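Local coordinates for protein TRAP-type C4-dicarboxylate:H+ symport system substrate-binding component DctP (Shewanella oneidensis, PDB 4MX6) that binds succinate, and probably other C4-dicarboxylates, in the periplasm for delivery to a TRAP-type proton symport system, at residues P118-D123 / A333-N338; Q160-T165 / E231-I236; A187-A192 / D313-V318. One frame throughout, in Å; residues are numbered along the deposited sequence.

How the contacts relate
Followed from the N terminus, the chain first reaches loop 118-123, which waits some 210 residues for its partner: contact 1 closes when the end of helix 328-337 comes back to it, and both other contacts fall within that span. Contact 2 closes a shorter loop, pairing strand 160-163 with strand 235-237. Contact 3 begins between those strands, on helix 184-191, and ends beyond them on helix 305-326, so contacts 2 and 3 cross. Pro118 packs on Gln189 and Met315, joining contact 1 to contact 3, while the rings of Phe161 and Phe190 join contact 3 to contact 2. The four-stranded sheet, helices 184-191 and 305-326 and the end of helix 328-337 are thereby tied together.

Contact 1 (P118-D123 / A333-N338); sequences PFLFND and AAVAAN
Asn338 ND2 gives hydrogen bonds to both Leu120 O and Val335 O, and with the other branch of its amide the residue makes a compact example of how one asparagine can fasten an irregular loop to the end of a helix. The bond from Asn338 ND2 to Leu120 O measures 2.9 Å, the acceptor lying close to the amide plane and the donor in the plane of the carbonyl. On the other branch, Asn338 OD1 accepts from Asn122 N at 2.8 Å, a nearly straight bond (N-H...O 166°) whose donor is tilted from the plane of the side-chain carbonyl. A longer, more bent bond runs from Asn338 ND2 back to Val335 O, 3.2 Å away, within segment 333-338; that oxygen also receives Asn338 N from the same face. Three bonds thus fix the rotation of the amide. With CG anti to the carbonyl carbon (chi1 -70°), the Asn122 amide stacks on that of Asn338, their planes 27° apart, and a water bridges Asn122 ND2 to Asn338 O.

Beside this polar grip lies an apolar patch centred on Ala334, whose CB points toward the loop. Leu120 CD2 meets Ala334 CB at 3.6 Å. Phe121 CE1 lies 3.7 Å from the same Ala334 CB. Leu120 CD1 also touches Val335 CG2 at 3.8 Å, the leucine and valine side chains crossing at about a right angle. Leu120 CG sits over the centre of the Phe121 ring, so neighbours in the loop pack on each other as well as on the helix.

The contact is structural packing away from the succinate site. Asp123 caps the start of helix 124-132 through Ala126 N; Phe130 of that helix covers Ala334 and Ala337, and Phe119 turns to helix 305-326, leaving the loop lodged among three helices.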
loop_
_atom_site.group_PDB
_atom_site.type_symbol
_atom_site.label_atom_id
_atom_site.label_comp_id
_atom_site.label_asym_id
_atom_site.label_seq_id
_atom_site.Cartn_x
_atom_site.Cartn_y
_atom_site.Cartn_z
ATOM N N PRO A 118 5.969 -10.165 7.084
ATOM C CA PRO A 118 6.313 -10.889 5.860
ATOM C C PRO A 118 5.713 -12.292 5.809
ATOM O O PRO A 118 5.792 -13.046 6.779
ATOM C CB PRO A 118 7.843 -10.927 5.901
ATOM C CG PRO A 118 8.199 -10.693 7.365
ATOM C CD PRO A 118 7.158 -9.770 7.863
ATOM N N PHE A 119 5.117 -12.616 4.674
ATOM C CA PHE A 119 4.497 -13.910 4.406
ATOM C C PHE A 119 3.318 -14.225 5.346
ATOM O O PHE A 119 2.919 -15.379 5.489
ATOM C CB PHE A 119 5.535 -15.045 4.433
ATOM C CG PHE A 119 6.592 -14.919 3.363
ATOM C CD1 PHE A 119 6.313 -15.253 2.053
ATOM C CD2 PHE A 119 7.862 -14.471 3.676
ATOM C CE1 PHE A 119 7.295 -15.133 1.075
ATOM C CE2 PHE A 119 8.832 -14.351 2.698
ATOM C CZ PHE A 119 8.545 -14.689 1.402
ATOM N N LEU A 120 2.717 -13.205 5.943
ATOM C CA LEU A 120 1.535 -13.428 6.770
ATOM C C LEU A 120 0.347 -13.922 5.942
ATOM O O LEU A 120 -0.336 -14.877 6.325
ATOM C CB LEU A 120 1.176 -12.150 7.524
ATOM C CG LEU A 120 -0.051 -12.230 8.437
ATOM C CD1 LEU A 120 0.077 -13.337 9.483
ATOM C CD2 LEU A 120 -0.259 -10.868 9.095
ATOM N N PHE A 121 0.082 -13.234 4.835
ATOM C CA PHE A 121 -1.023 -13.577 3.954
ATOM C C PHE A 121 -0.517 -14.296 2.714
ATOM O O PHE A 121 0.447 -13.865 2.074
ATOM C CB PHE A 121 -1.758 -12.311 3.520
ATOM C CG PHE A 121 -2.293 -11.512 4.666
ATOM C CD1 PHE A 121 -3.396 -11.944 5.384
ATOM C CD2 PHE A 121 -1.694 -10.322 5.038
ATOM C CE1 PHE A 121 -3.892 -11.201 6.451
ATOM C CE2 PHE A 121 -2.196 -9.585 6.108
ATOM C CZ PHE A 121 -3.288 -10.043 6.811
ATOM N N ASN A 122 -1.161 -15.401 2.367
ATOM C CA ASN A 122 -0.741 -16.170 1.201
ATOM C C ASN A 122 -0.978 -15.392 -0.087
ATOM O O ASN A 122 -0.175 -15.443 -1.036
ATOM C CB ASN A 122 -1.519 -17.484 1.097
ATOM C CG ASN A 122 -1.155 -18.480 2.180
ATOM O OD1 ASN A 122 -0.141 -18.333 2.859
ATOM N ND2 ASN A 122 -1.981 -19.513 2.337
ATOM N N ASP A 123 -2.096 -14.681 -0.120
ATOM C CA ASP A 123 -2.556 -14.044 -1.340
ATOM C C ASP A 123 -3.618 -13.001 -0.995
ATOM O O ASP A 123 -3.969 -12.821 0.178
ATOM C CB ASP A 123 -3.089 -15.082 -2.338
ATOM C CG ASP A 123 -4.174 -15.946 -1.758
ATOM O OD1 ASP A 123 -4.959 -15.459 -0.920
ATOM O OD2 ASP A 123 -4.241 -17.139 -2.151
ATOM N N ALA A 333 -5.639 -14.313 13.990
ATOM C CA ALA A 333 -6.784 -14.068 13.121
ATOM C C ALA A 333 -6.342 -13.935 11.664
ATOM O O ALA A 333 -7.014 -14.438 10.764
ATOM C CB ALA A 333 -7.557 -12.826 13.569
ATOM N N ALA A 334 -5.211 -13.277 11.429
ATOM C CA ALA A 334 -4.693 -13.137 10.079
ATOM C C ALA A 334 -4.248 -14.493 9.532
ATOM O O ALA A 334 -4.532 -14.836 8.382
ATOM C CB ALA A 334 -3.538 -12.142 10.050
ATOM N N VAL A 335 -3.518 -15.260 10.339
ATOM C CA VAL A 335 -3.049 -16.570 9.904
ATOM C C VAL A 335 -4.245 -17.421 9.492
ATOM O O VAL A 335 -4.220 -18.095 8.456
ATOM C CB VAL A 335 -2.223 -17.285 11.009
ATOM C CG1 VAL A 335 -1.970 -18.747 10.669
ATOM C CG2 VAL A 335 -0.894 -16.563 11.231
ATOM N N ALA A 336 -5.291 -17.401 10.311
ATOM C CA ALA A 336 -6.470 -18.221 10.062
ATOM C C ALA A 336 -7.221 -17.788 8.805
ATOM O O ALA A 336 -7.916 -18.603 8.197
ATOM C CB ALA A 336 -7.391 -18.211 11.276
ATOM N N ALA A 337 -7.070 -16.526 8.403
ATOM C CA ALA A 337 -7.693 -16.043 7.173
ATOM C C ALA A 337 -7.153 -16.739 5.914
ATOM O O ALA A 337 -7.791 -16.702 4.861
ATOM C CB ALA A 337 -7.545 -14.523 7.062
ATOM N N ASN A 338 -5.974 -17.351 6.006
ATOM C CA ASN A 338 -5.419 -18.119 4.890
ATOM C C ASN A 338 -6.137 -19.436 4.663
ATOM O O ASN A 338 -6.027 -20.050 3.607
ATOM C CB ASN A 338 -3.951 -18.428 5.133
ATOM C CG ASN A 338 -3.100 -17.205 5.044
ATOM O OD1 ASN A 338 -3.051 -16.570 3.997
ATOM N ND2 ASN A 338 -2.458 -16.826 6.144
HETATM O O HOH W 1 -4.644 -19.480 1.348
#

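Contact 2 (Q160-T165 / E231-I236); sequences QFTANT and EVQSHI
Gln233 reaches across to Thr162 and illustrates how a side chain can bridge to the neighbouring strand beside the backbone pairing. Gln233 CB lies 3.7 Å from Ala163 O, and Gln233 CG comes 3.5 Å from Thr162 OG1. The chain then bends (chi2 -84°), placing CD near Ala163 CA. At the tip, Gln233 OE1 accepts from Thr162 OG1 at 2.7 Å, on a lone pair in the carbonyl plane, while Gln233 NE2 turns back to Val232 O and also donates to Asp215 O. Thr162 OG1 has a second partner in Gln217 NE2, so this hydroxyl links Gln233 to the adjoining strand 217-219.

Alongside, Asn164 OD1 accepts from Ser234 N at 3.0 Å, in its carbonyl plane. Ala163 and His235 exchange two backbone hydrogen bonds as an antiparallel hydrogen-bonded pair; Thr162 and Ile236 form the adjacent non-hydrogen-bonded pair, where Thr162 CG2 packs on Ile236 CG1 at 3.8 Å. Ser234 OG and His235 ND1 are joined by a 2.8 Å hydrogen bond.

Ser234 and His235 both face Ala163, which makes this a classic beta bulge, placed in the mixed four-stranded sheet whose edge strand 217-219 ends at the succinate-binding residue Asn219.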
loop_
_atom_site.group_PDB
_atom_site.type_symbol
_atom_site.label_atom_id
_atom_site.label_comp_id
_atom_site.label_asym_id
_atom_site.label_seq_id
_atom_site.Cartn_x
_atom_site.Cartn_y
_atom_site.Cartn_z
ATOM N N GLN A 160 6.657 -7.826 -4.734
ATOM C CA GLN A 160 7.767 -8.563 -5.313
ATOM C C GLN A 160 9.051 -7.813 -4.994
ATOM O O GLN A 160 9.051 -6.585 -4.908
ATOM C CB GLN A 160 7.621 -8.637 -6.839
ATOM C CG GLN A 160 6.219 -8.896 -7.357
ATOM C CD GLN A 160 5.536 -10.098 -6.734
ATOM O OE1 GLN A 160 6.177 -11.028 -6.273
ATOM N NE2 GLN A 160 4.213 -10.088 -6.736
ATOM N N PHE A 161 10.164 -8.532 -4.843
ATOM C CA PHE A 161 11.464 -7.879 -4.728
ATOM C C PHE A 161 12.011 -7.504 -6.111
ATOM O O PHE A 161 11.861 -8.262 -7.071
ATOM C CB PHE A 161 12.509 -8.819 -4.114
ATOM C CG PHE A 161 12.240 -9.250 -2.699
ATOM C CD1 PHE A 161 12.134 -8.331 -1.658
ATOM C CD2 PHE A 161 12.172 -10.597 -2.396
ATOM C CE1 PHE A 161 11.934 -8.764 -0.349
ATOM C CE2 PHE A 161 11.984 -11.025 -1.101
ATOM C CZ PHE A 161 11.858 -10.110 -0.081
ATOM N N THR A 162 12.696 -6.369 -6.190
ATOM C CA THR A 162 13.572 -6.102 -7.326
ATOM C C THR A 162 14.963 -5.791 -6.812
ATOM O O THR A 162 15.135 -5.292 -5.689
ATOM C CB THR A 162 13.071 -4.942 -8.225
ATOM O OG1 THR A 162 13.197 -3.689 -7.543
ATOM C CG2 THR A 162 11.624 -5.144 -8.610
ATOM N N ALA A 163 15.955 -6.094 -7.649
ATOM C CA ALA A 163 17.345 -5.745 -7.387
ATOM C C ALA A 163 18.106 -5.926 -8.690
ATOM O O ALA A 163 17.493 -6.098 -9.758
ATOM C CB ALA A 163 17.918 -6.632 -6.277
ATOM N N ASN A 164 19.435 -5.897 -8.622
ATOM C CA ASN A 164 20.258 -6.147 -9.802
ATOM C C ASN A 164 20.905 -7.526 -9.758
ATOM O O ASN A 164 21.907 -7.787 -10.396
ATOM C CB ASN A 164 21.259 -5.011 -9.981
ATOM C CG ASN A 164 20.558 -3.694 -10.186
ATOM O OD1 ASN A 164 19.690 -3.580 -11.049
ATOM N ND2 ASN A 164 20.892 -2.707 -9.378
ATOM N N THR A 165 20.243 -8.425 -9.034
ATOM C CA THR A 165 20.651 -9.816 -8.903
ATOM C C THR A 165 19.403 -10.620 -8.516
ATOM O O THR A 165 18.475 -10.069 -7.927
ATOM C CB THR A 165 21.744 -9.948 -7.827
ATOM O OG1 THR A 165 22.391 -11.224 -7.935
ATOM C CG2 THR A 165 21.163 -9.769 -6.434
ATOM N N GLU A 231 12.935 -0.648 -15.474
ATOM C CA GLU A 231 13.930 -0.138 -16.418
ATOM C C GLU A 231 15.280 0.120 -15.749
ATOM O O GLU A 231 16.266 0.369 -16.446
ATOM C CB GLU A 231 13.422 1.133 -17.099
ATOM C CG GLU A 231 12.178 0.884 -17.944
ATOM C CD GLU A 231 11.704 2.097 -18.733
ATOM O OE1 GLU A 231 12.242 3.205 -18.550
ATOM O OE2 GLU A 231 10.759 1.930 -19.525
ATOM N N VAL A 232 15.338 0.027 -14.422
ATOM C CA VAL A 232 16.559 0.335 -13.679
ATOM C C VAL A 232 16.878 -0.747 -12.641
ATOM O O VAL A 232 17.658 -0.530 -11.708
ATOM C CB VAL A 232 16.479 1.733 -13.018
ATOM C CG1 VAL A 232 16.593 2.815 -14.076
ATOM C CG2 VAL A 232 15.212 1.887 -12.209
ATOM N N GLN A 233 16.298 -1.921 -12.854
ATOM C CA GLN A 233 16.543 -3.099 -12.017
ATOM C C GLN A 233 16.675 -4.300 -12.941
ATOM O O GLN A 233 15.764 -4.564 -13.721
ATOM C CB GLN A 233 15.385 -3.328 -11.040
ATOM C CG GLN A 233 15.205 -2.206 -10.048
ATOM C CD GLN A 233 16.122 -2.368 -8.854
ATOM O OE1 GLN A 233 15.717 -2.900 -7.830
ATOM N NE2 GLN A 233 17.349 -1.897 -8.968
ATOM N N SER A 234 17.771 -5.047 -12.857
ATOM C CA SER A 234 17.969 -6.149 -13.788
ATOM C C SER A 234 17.134 -7.400 -13.488
ATOM O O SER A 234 16.931 -8.218 -14.393
ATOM C CB SER A 234 19.456 -6.529 -13.892
ATOM O OG SER A 234 19.937 -7.034 -12.660
ATOM N N HIS A 235 16.669 -7.565 -12.245
ATOM C CA HIS A 235 15.990 -8.793 -11.832
ATOM C C HIS A 235 14.815 -8.526 -10.920
ATOM O O HIS A 235 14.929 -7.768 -9.960
ATOM C CB HIS A 235 16.967 -9.691 -11.091
ATOM C CG HIS A 235 17.983 -10.311 -11.980
ATOM N ND1 HIS A 235 19.163 -9.688 -12.333
ATOM C CD2 HIS A 235 17.976 -11.501 -12.622
ATOM C CE1 HIS A 235 19.840 -10.475 -13.147
ATOM N NE2 HIS A 235 19.139 -11.578 -13.341
ATOM N N ILE A 236 13.690 -9.167 -11.216
ATOM C CA ILE A 236 12.494 -9.081 -10.377
ATOM C C ILE A 236 12.197 -10.478 -9.882
ATOM O O ILE A 236 12.031 -11.399 -10.677
ATOM C CB ILE A 236 11.276 -8.554 -11.168
ATOM C CG1 ILE A 236 11.609 -7.215 -11.808
ATOM C CG2 ILE A 236 10.032 -8.467 -10.268
ATOM C CD1 ILE A 236 10.535 -6.694 -12.744
HETATM O O HOH W 2 15.575 -9.761 -7.847
#

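Contact 3 (A187-A192 / D313-V318); sequences AAQFDA and DVMKPV
Met315 has CG anti to its carbonyl carbon (chi1 -69°) and a bend at chi2 (-61°), which brings SD against Gln189, whose own CG is anti to the backbone N. The terminal methyl Met315 CE comes to rest 3.7 Å from Gln189 CG and 3.3 Å from Gln189 O, the two side chains lying obliquely to each other. Beyond CG the glutamine runs on extended, and its NE2 donates to Glu218 OE1, so its aliphatic part serves this interface and its polar end another.

Ala192 CB meets Met315 SD at 4.1 Å and Val318 CG2 at 3.9 Å. That same valine methyl also reaches Gln189 CA, while Val318 CG1 approaches Ala188 CB at 4.2 Å. The axes of helix 187-191 and helix 313-318 pass 8.9 Å apart, their directions 137° from each other, with Ala188 and Ala192 facing the partner. Pro118 of contact 1 packs on both Gln189 and Met315.

No direct hydrogen bond crosses between the helices; a water donating to Ala192 O and Val314 O supplies the polar link at the margin. The contact therefore rests mainly on the fit of methyl groups and a thioether, with little directional bonding.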
loop_
_atom_site.group_PDB
_atom_site.type_symbol
_atom_site.label_atom_id
_atom_site.label_comp_id
_atom_site.label_asym_id
_atom_site.label_seq_id
_atom_site.Cartn_x
_atom_site.Cartn_y
_atom_site.Cartn_z
ATOM N N ALA A 187 11.540 -2.334 7.799
ATOM C CA ALA A 187 12.970 -2.256 8.085
ATOM C C ALA A 187 13.435 -3.578 8.705
ATOM O O ALA A 187 14.474 -4.125 8.328
ATOM C CB ALA A 187 13.276 -1.093 9.003
ATOM N N ALA A 188 12.669 -4.093 9.660
ATOM C CA ALA A 188 13.021 -5.338 10.329
ATOM C C ALA A 188 13.037 -6.520 9.357
ATOM O O ALA A 188 13.880 -7.419 9.477
ATOM C CB ALA A 188 12.069 -5.604 11.482
ATOM N N GLN A 189 12.126 -6.523 8.386
ATOM C CA GLN A 189 12.094 -7.547 7.358
ATOM C C GLN A 189 13.454 -7.634 6.666
ATOM O O GLN A 189 14.004 -8.711 6.466
ATOM C CB GLN A 189 10.987 -7.200 6.344
ATOM C CG GLN A 189 10.941 -8.088 5.132
ATOM C CD GLN A 189 9.878 -7.629 4.168
ATOM O OE1 GLN A 189 8.721 -8.031 4.260
ATOM N NE2 GLN A 189 10.250 -6.747 3.262
ATOM N N PHE A 190 13.999 -6.492 6.252
ATOM C CA PHE A 190 15.302 -6.503 5.590
ATOM C C PHE A 190 16.459 -6.742 6.563
ATOM O O PHE A 190 17.407 -7.447 6.215
ATOM C CB PHE A 190 15.485 -5.260 4.717
ATOM C CG PHE A 190 14.643 -5.309 3.471
ATOM C CD1 PHE A 190 14.990 -6.159 2.432
ATOM C CD2 PHE A 190 13.474 -4.571 3.359
ATOM C CE1 PHE A 190 14.214 -6.249 1.312
ATOM C CE2 PHE A 190 12.695 -4.657 2.219
ATOM C CZ PHE A 190 13.074 -5.489 1.201
ATOM N N ASP A 191 16.374 -6.221 7.787
ATOM C CA ASP A 191 17.369 -6.551 8.822
ATOM C C ASP A 191 17.487 -8.072 8.999
ATOM O O ASP A 191 18.571 -8.591 9.265
ATOM C CB ASP A 191 16.987 -5.966 10.195
ATOM C CG ASP A 191 17.097 -4.461 10.283
ATOM O OD1 ASP A 191 17.852 -3.843 9.512
ATOM O OD2 ASP A 191 16.421 -3.900 11.177
ATOM N N ALA A 192 16.366 -8.779 8.895
ATOM C CA ALA A 192 16.320 -10.215 9.183
ATOM C C ALA A 192 17.183 -11.041 8.235
ATOM O O ALA A 192 17.561 -12.166 8.560
ATOM C CB ALA A 192 14.881 -10.702 9.137
ATOM N N ASP A 313 10.791 -18.926 6.459
ATOM C CA ASP A 313 11.368 -19.306 7.741
ATOM C C ASP A 313 12.235 -18.209 8.351
ATOM O O ASP A 313 12.166 -17.956 9.551
ATOM C CB ASP A 313 12.199 -20.589 7.589
ATOM C CG ASP A 313 11.344 -21.823 7.339
ATOM O OD1 ASP A 313 10.108 -21.754 7.488
ATOM O OD2 ASP A 313 11.922 -22.880 7.007
ATOM N N VAL A 314 13.062 -17.571 7.527
ATOM C CA VAL A 314 13.960 -16.538 8.019
ATOM C C VAL A 314 13.205 -15.260 8.426
ATOM O O VAL A 314 13.722 -14.445 9.195
ATOM C CB VAL A 314 15.047 -16.222 6.961
ATOM C CG1 VAL A 314 14.498 -15.368 5.836
ATOM C CG2 VAL A 314 16.219 -15.536 7.589
ATOM N N MET A 315 11.979 -15.094 7.935
ATOM C CA MET A 315 11.177 -13.907 8.227
ATOM C C MET A 315 10.293 -14.048 9.467
ATOM O O MET A 315 9.826 -13.051 9.991
ATOM C CB MET A 315 10.316 -13.526 7.019
ATOM C CG MET A 315 11.112 -13.009 5.855
ATOM S SD MET A 315 12.033 -11.527 6.273
ATOM C CE MET A 315 12.812 -11.196 4.689
ATOM N N LYS A 316 10.062 -15.271 9.936
ATOM C CA LYS A 316 9.190 -15.487 11.090
ATOM C C LYS A 316 9.637 -14.719 12.335
ATOM O O LYS A 316 8.789 -14.230 13.071
ATOM C CB LYS A 316 9.017 -16.976 11.376
ATOM C CG LYS A 316 8.098 -17.694 10.404
ATOM C CD LYS A 316 6.644 -17.332 10.650
ATOM C CE LYS A 316 5.702 -18.093 9.728
ATOM N NZ LYS A 316 5.782 -19.567 9.899
ATOM N N PRO A 317 10.957 -14.571 12.570
ATOM C CA PRO A 317 11.344 -13.774 13.743
ATOM C C PRO A 317 10.865 -12.316 13.713
ATOM O O PRO A 317 10.790 -11.684 14.774
ATOM C CB PRO A 317 12.875 -13.870 13.750
ATOM C CG PRO A 317 13.152 -15.177 13.115
ATOM C CD PRO A 317 12.122 -15.259 11.985
ATOM N N VAL A 318 10.541 -11.779 12.541
ATOM C CA VAL A 318 9.980 -10.427 12.476
ATOM C C VAL A 318 8.619 -10.417 13.167
ATOM O O VAL A 318 8.275 -9.470 13.873
ATOM C CB VAL A 318 9.849 -9.955 11.013
ATOM C CG1 VAL A 318 9.169 -8.595 10.948
ATOM C CG2 VAL A 318 11.220 -9.922 10.337
HETATM O O HOH W 3 16.046 -13.792 10.457
#